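PDB 6TA8: tyrocidine synthase 2 from Brevibacillus parabrevis, which belongs to the condensation-domain family, its modelled chain combining several helices with antiparallel and mixed beta sheets. Local coordinates for residues N226-T231 / L375-R380; M277-L282 / N349-P354. All coordinates share one frame; numbering follows the deposited sequence.

Contact 1: residues N226-T231 / L375-R380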
loop_
_atom_site.group_PDB
_atom_site.type_symbol
_atom_site.label_atom_id
_atom_site.label_comp_id
_atom_site.label_asym_id
_atom_site.label_seq_id
_atom_site.Cartn_x
_atom_site.Cartn_y
_atom_site.Cartn_z
ATOM N N ASN A 226 -14.674 2.361 -23.054
ATOM C CA ASN A 226 -15.032 1.037 -23.551
ATOM C C ASN A 226 -15.165 0.042 -22.406
ATOM O O ASN A 226 -16.051 -0.819 -22.420
ATOM C CB ASN A 226 -13.987 0.554 -24.559
ATOM C CG ASN A 226 -14.226 -0.876 -25.015
ATOM O OD1 ASN A 226 -13.877 -1.831 -24.319
ATOM N ND2 ASN A 226 -14.819 -1.028 -26.194
ATOM N N LEU A 227 -14.295 0.148 -21.401
ATOM C CA LEU A 227 -14.363 -0.770 -20.272
ATOM C C LEU A 227 -15.632 -0.557 -19.455
ATOM O O LEU A 227 -16.237 -1.525 -18.981
ATOM C CB LEU A 227 -13.118 -0.610 -19.398
ATOM C CG LEU A 227 -12.913 -1.636 -18.282
ATOM C CD1 LEU A 227 -12.382 -2.954 -18.836
ATOM C CD2 LEU A 227 -11.981 -1.091 -17.212
ATOM N N GLU A 228 -16.068 0.693 -19.291
ATOM C CA GLU A 228 -17.199 0.948 -18.409
ATOM C C GLU A 228 -18.541 0.575 -19.025
ATOM O O GLU A 228 -19.524 0.447 -18.288
ATOM C CB GLU A 228 -17.223 2.416 -17.985
ATOM C CG GLU A 228 -16.083 2.793 -17.065
ATOM C CD GLU A 228 -16.192 4.210 -16.565
ATOM O OE1 GLU A 228 -17.229 4.853 -16.830
ATOM O OE2 GLU A 228 -15.239 4.680 -15.911
ATOM N N THR A 229 -18.607 0.379 -20.343
ATOM C CA THR A 229 -19.876 0.114 -21.012
ATOM C C THR A 229 -20.092 -1.354 -21.356
ATOM O O THR A 229 -21.242 -1.766 -21.552
ATOM C CB THR A 229 -19.982 0.937 -22.300
ATOM O OG1 THR A 229 -18.850 0.668 -23.139
ATOM C CG2 THR A 229 -20.029 2.423 -21.980
ATOM N N THR A 230 -19.027 -2.145 -21.439
ATOM C CA THR A 230 -19.121 -3.549 -21.805
ATOM C C THR A 230 -19.166 -4.477 -20.598
ATOM O O THR A 230 -19.246 -5.696 -20.776
ATOM C CB THR A 230 -17.942 -3.940 -22.704
ATOM O OG1 THR A 230 -18.167 -5.236 -23.274
ATOM C CG2 THR A 230 -16.644 -3.962 -21.908
ATOM N N THR A 231 -19.123 -3.945 -19.381
ATOM C CA THR A 231 -19.119 -4.771 -18.181
ATOM C C THR A 231 -20.510 -4.893 -17.588
ATOM O O THR A 231 -21.281 -3.931 -17.566
ATOM C CB THR A 231 -18.181 -4.210 -17.114
ATOM O OG1 THR A 231 -18.545 -2.844 -16.850
ATOM C CG2 THR A 231 -16.740 -4.301 -17.567
ATOM N N LEU A 375 -16.952 10.049 -20.170
ATOM C CA LEU A 375 -16.510 9.118 -19.141
ATOM C C LEU A 375 -17.236 9.439 -17.839
ATOM O O LEU A 375 -17.167 10.570 -17.347
ATOM C CB LEU A 375 -14.995 9.204 -18.957
ATOM C CG LEU A 375 -14.250 7.907 -18.625
ATOM C CD1 LEU A 375 -12.749 8.148 -18.588
ATOM C CD2 LEU A 375 -14.726 7.319 -17.309
ATOM N N ALA A 376 -17.928 8.446 -17.283
ATOM C CA ALA A 376 -18.731 8.642 -16.086
ATOM C C ALA A 376 -18.155 7.979 -14.843
ATOM O O ALA A 376 -18.625 8.275 -13.737
ATOM C CB ALA A 376 -20.159 8.126 -16.315
ATOM N N PHE A 377 -17.157 7.108 -14.989
ATOM C CA PHE A 377 -16.546 6.392 -13.868
ATOM C C PHE A 377 -17.609 5.662 -13.049
ATOM O O PHE A 377 -17.868 5.980 -11.890
ATOM C CB PHE A 377 -15.735 7.343 -12.983
ATOM C CG PHE A 377 -14.804 8.239 -13.745
ATOM C CD1 PHE A 377 -13.532 7.810 -14.085
ATOM C CD2 PHE A 377 -15.199 9.512 -14.121
ATOM C CE1 PHE A 377 -12.673 8.633 -14.786
ATOM C CE2 PHE A 377 -14.347 10.340 -14.822
ATOM C CZ PHE A 377 -13.082 9.898 -15.158
ATOM N N THR A 378 -18.233 4.665 -13.682
ATOM C CA THR A 378 -19.352 3.950 -13.083
ATOM C C THR A 378 -18.948 2.652 -12.396
ATOM O O THR A 378 -19.764 2.081 -11.664
ATOM C CB THR A 378 -20.417 3.643 -14.144
ATOM O OG1 THR A 378 -19.852 2.813 -15.167
ATOM C CG2 THR A 378 -20.934 4.927 -14.767
ATOM N N LEU A 379 -17.726 2.174 -12.610
ATOM C CA LEU A 379 -17.293 0.916 -12.014
ATOM C C LEU A 379 -17.030 1.105 -10.525
ATOM O O LEU A 379 -16.194 1.927 -10.132
ATOM C CB LEU A 379 -16.041 0.401 -12.721
ATOM C CG LEU A 379 -16.236 -0.633 -13.833
ATOM C CD1 LEU A 379 -17.196 -0.121 -14.892
ATOM C CD2 LEU A 379 -14.898 -0.998 -14.453
ATOM N N ARG A 380 -17.749 0.349 -9.693
ATOM C CA ARG A 380 -17.575 0.372 -8.243
ATOM C C ARG A 380 -17.066 -0.987 -7.786
ATOM O O ARG A 380 -17.865 -1.874 -7.449
ATOM C CB ARG A 380 -18.885 0.726 -7.535
ATOM C CG ARG A 380 -19.602 1.922 -8.122
ATOM C CD ARG A 380 -19.088 3.216 -7.506
ATOM N NE ARG A 380 -19.410 4.371 -8.337
ATOM C CZ ARG A 380 -18.723 4.736 -9.414
ATOM N NH1 ARG A 380 -19.102 5.800 -10.108
ATOM N NH2 ARG A 380 -17.658 4.047 -9.798
#

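Contact 2: residues M277-L282 / N349-P354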
loop_
_atom_site.group_PDB
_atom_site.type_symbol
_atom_site.label_atom_id
_atom_site.label_comp_id
_atom_site.label_asym_id
_atom_site.label_seq_id
_atom_site.Cartn_x
_atom_site.Cartn_y
_atom_site.Cartn_z
ATOM N N MET A 277 4.200 -11.434 -11.788
ATOM C CA MET A 277 3.530 -11.898 -10.577
ATOM C C MET A 277 2.041 -11.580 -10.605
ATOM O O MET A 277 1.213 -12.415 -10.222
ATOM C CB MET A 277 4.182 -11.276 -9.345
ATOM C CG MET A 277 3.501 -11.656 -8.047
ATOM S SD MET A 277 3.779 -13.382 -7.615
ATOM C CE MET A 277 5.562 -13.397 -7.465
ATOM N N ASN A 278 1.678 -10.379 -11.060
ATOM C CA ASN A 278 0.282 -9.961 -11.034
ATOM C C ASN A 278 -0.593 -10.770 -11.983
ATOM O O ASN A 278 -1.811 -10.826 -11.783
ATOM C CB ASN A 278 0.176 -8.473 -11.368
ATOM C CG ASN A 278 0.347 -7.589 -10.146
ATOM O OD1 ASN A 278 -0.318 -7.784 -9.129
ATOM N ND2 ASN A 278 1.245 -6.614 -10.239
ATOM N N ASP A 279 -0.008 -11.401 -13.003
ATOM C CA ASP A 279 -0.803 -12.188 -13.940
ATOM C C ASP A 279 -1.320 -13.465 -13.288
ATOM O O ASP A 279 -2.506 -13.797 -13.400
ATOM C CB ASP A 279 0.022 -12.517 -15.185
ATOM C CG ASP A 279 0.308 -11.296 -16.036
ATOM O OD1 ASP A 279 -0.504 -10.347 -16.012
ATOM O OD2 ASP A 279 1.346 -11.284 -16.733
ATOM N N LEU A 280 -0.442 -14.196 -12.599
ATOM C CA LEU A 280 -0.832 -15.471 -12.006
ATOM C C LEU A 280 -1.699 -15.280 -10.767
ATOM O O LEU A 280 -2.612 -16.076 -10.519
ATOM C CB LEU A 280 0.412 -16.289 -11.664
ATOM C CG LEU A 280 1.404 -16.502 -12.811
ATOM C CD1 LEU A 280 2.614 -17.291 -12.338
ATOM C CD2 LEU A 280 0.727 -17.197 -13.983
ATOM N N LEU A 281 -1.433 -14.235 -9.981
ATOM C CA LEU A 281 -2.207 -14.014 -8.763
ATOM C C LEU A 281 -3.633 -13.575 -9.071
ATOM O O LEU A 281 -4.558 -13.917 -8.325
ATOM C CB LEU A 281 -1.515 -12.977 -7.879
ATOM C CG LEU A 281 -0.212 -13.420 -7.211
ATOM C CD1 LEU A 281 0.303 -12.339 -6.275
ATOM C CD2 LEU A 281 -0.408 -14.730 -6.466
ATOM N N LEU A 282 -3.833 -12.820 -10.154
ATOM C CA LEU A 282 -5.177 -12.380 -10.508
ATOM C C LEU A 282 -5.958 -13.461 -11.244
ATOM O O LEU A 282 -7.192 -13.487 -11.169
ATOM C CB LEU A 282 -5.112 -11.108 -11.355
ATOM C CG LEU A 282 -4.728 -9.826 -10.610
ATOM C CD1 LEU A 282 -4.808 -8.620 -11.535
ATOM C CD2 LEU A 282 -5.610 -9.630 -9.387
ATOM N N ASN A 349 -5.088 -9.299 -20.792
ATOM C CA ASN A 349 -6.054 -8.329 -20.285
ATOM C C ASN A 349 -5.352 -7.144 -19.633
ATOM O O ASN A 349 -5.755 -5.992 -19.831
ATOM C CB ASN A 349 -7.003 -9.010 -19.296
ATOM C CG ASN A 349 -7.912 -8.030 -18.583
ATOM O OD1 ASN A 349 -8.351 -7.036 -19.160
ATOM N ND2 ASN A 349 -8.200 -8.307 -17.316
ATOM N N LEU A 350 -4.294 -7.407 -18.863
ATOM C CA LEU A 350 -3.583 -6.335 -18.178
ATOM C C LEU A 350 -2.632 -5.588 -19.107
ATOM O O LEU A 350 -2.354 -4.406 -18.878
ATOM C CB LEU A 350 -2.823 -6.894 -16.976
ATOM C CG LEU A 350 -3.704 -7.488 -15.873
ATOM C CD1 LEU A 350 -2.890 -8.368 -14.940
ATOM C CD2 LEU A 350 -4.414 -6.391 -15.094
ATOM N N ARG A 351 -2.124 -6.251 -20.150
ATOM C CA ARG A 351 -1.300 -5.552 -21.131
ATOM C C ARG A 351 -2.105 -4.507 -21.893
ATOM O O ARG A 351 -1.551 -3.491 -22.325
ATOM C CB ARG A 351 -0.671 -6.550 -22.102
ATOM C CG ARG A 351 0.246 -7.570 -21.446
ATOM C CD ARG A 351 1.521 -6.928 -20.930
ATOM N NE ARG A 351 2.444 -7.920 -20.385
ATOM C CZ ARG A 351 2.647 -8.119 -19.087
ATOM N NH1 ARG A 351 1.994 -7.390 -18.192
ATOM N NH2 ARG A 351 3.505 -9.045 -18.684
ATOM N N ARG A 352 -3.409 -4.739 -22.066
ATOM C CA ARG A 352 -4.277 -3.748 -22.689
ATOM C C ARG A 352 -4.397 -2.480 -21.851
ATOM O O ARG A 352 -4.732 -1.422 -22.394
ATOM C CB ARG A 352 -5.662 -4.355 -22.932
ATOM C CG ARG A 352 -6.549 -3.558 -23.874
ATOM C CD ARG A 352 -7.974 -4.098 -23.892
ATOM N NE ARG A 352 -8.059 -5.425 -24.495
ATOM C CZ ARG A 352 -8.415 -6.525 -23.839
ATOM N NH1 ARG A 352 -8.724 -6.467 -22.551
ATOM N NH2 ARG A 352 -8.465 -7.688 -24.475
ATOM N N ILE A 353 -4.124 -2.558 -20.555
ATOM C CA ILE A 353 -4.223 -1.380 -19.684
ATOM C C ILE A 353 -3.036 -0.460 -19.951
ATOM O O ILE A 353 -1.885 -0.931 -19.973
ATOM C CB ILE A 353 -4.271 -1.803 -18.215
ATOM C CG1 ILE A 353 -5.333 -2.886 -18.010
ATOM C CG2 ILE A 353 -4.543 -0.602 -17.318
ATOM C CD1 ILE A 353 -5.593 -3.230 -16.559
ATOM N N PRO A 354 -3.254 0.842 -20.160
ATOM C CA PRO A 354 -2.128 1.742 -20.441
ATOM C C PRO A 354 -1.448 2.278 -19.188
ATOM O O PRO A 354 -2.107 2.808 -18.286
ATOM C CB PRO A 354 -2.785 2.870 -21.243
ATOM C CG PRO A 354 -4.182 2.922 -20.716
ATOM C CD PRO A 354 -4.557 1.511 -20.326
#

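Contact 1: residues N226-T231 / L375-R380
Leu375 meets Glu228 through its methyl CD2, which lies 3.0 Å from OE2, a tight approach in which the two side chains cross at about a right angle. The same methyl also sits 3.4 Å above the centre of the Phe377 ring. At Phe377, whose backbone is left-handed, the carboxylate draws close to the main chain, with OE1 of Glu228 2.9 Å from N. Thr378 supplies a weak hydrogen bond across the contact: its N donates to Glu228 OE1, at 3.3 Å and 154°. Glu228 reaches this far because its chain stays extended beyond CG (chi2 -175°). Leu379 provides the apolar part. Its CD1 lies over the helix backbone, 3.7 Å from Glu228 CA, and its CD2 stands 4.0 Å from Leu227 CD2. CD1 also meets Thr231 OG1 at 3.6 Å. Beyond the two segments, Tyr360 gives Glu228 OE2 a weak hydrogen bond and packs edge-to-face with Phe377. The weak bond from Thr378 and the leucine contacts join the surface loop leading into strand 383-390 to the C-terminal part of helix 221-229, a helix-to-loop junction within the condensation-domain fold.

Contact 2: residues M277-L282 / N349-P354
Leu350 reaches across to the helix of residues 277-282 with a single methyl, CD1. That methyl lies 3.3 Å from OD1 of Asp279 and 3.9 Å from CD1 of Leu282, and the carbonyl O of Asn278 is a little farther from Leu350 CD1, at 4.1 Å. The Asp279 and Leu350 side chains run antiparallel alongside each other, while the two leucines meet at a slant. One leucine methyl thus meets both a carboxylate oxygen and another methyl, and no hydrogen bond joins the two segments. Next to the leucine lies a long salt bridge between Asp279 OD2 and Arg351 NH2, 3.7 Å apart. The oxygen stands well out of the guanidinium plane, and the carboxylate and guanidinium planes are 50° apart, so the attraction is one of charge without a directed N-H. A bend at chi2 (-69°) carries the Arg351 chain round to the acid; because this arginine also touches a crystal neighbour, its pose may owe something to the lattice.

Both helices lie against the six-stranded mixed sheet of the condensation domain, Leu350 touching Val329 on the edge strand 325-332 and Leu281 touching Phe385 on strand 383-390. The nearest pair of CA atoms across the segments, those of Asp279 and Leu350, is 7.7 Å apart.

Asp279 sits in the first turn of helix 277-293, where its OD2 accepts a hydrogen bond from Glu276 N, which is one half of a capping box. This bond helps to hold OD2 in place, and the helix start would probably favour its negative charge. Farther along, Leu282 N bonds to Asn278 O at 3.3 Å, holding the turn that presents Leu282. On the other helix, Ile353 N bonds to Leu350 O at 3.1 Å as the chain leaves the helix, and the Ile353 side chain turns to Tyr327 and to Trp224.

How the contacts relate
Contact 1 is a surface contact, centred about 25 Å from the centre of the chain, while contact 2 is partly buried and centred about 18 Å from it. Their own centres are about 18 Å apart and their nearest atoms about 6 Å, without touching. Two elements are common to both: strand 325-332, met at Val330 by contact 1 and at Val329 by contact 2, and helix 221-229, which forms one side of contact 1 and receives Ile353 from contact 2. Contact 1 buries more surface, 275 against 174 Å², and joins a carboxylate to loop backbone; contact 2 joins two helices through leucine methyls and a long charge pair.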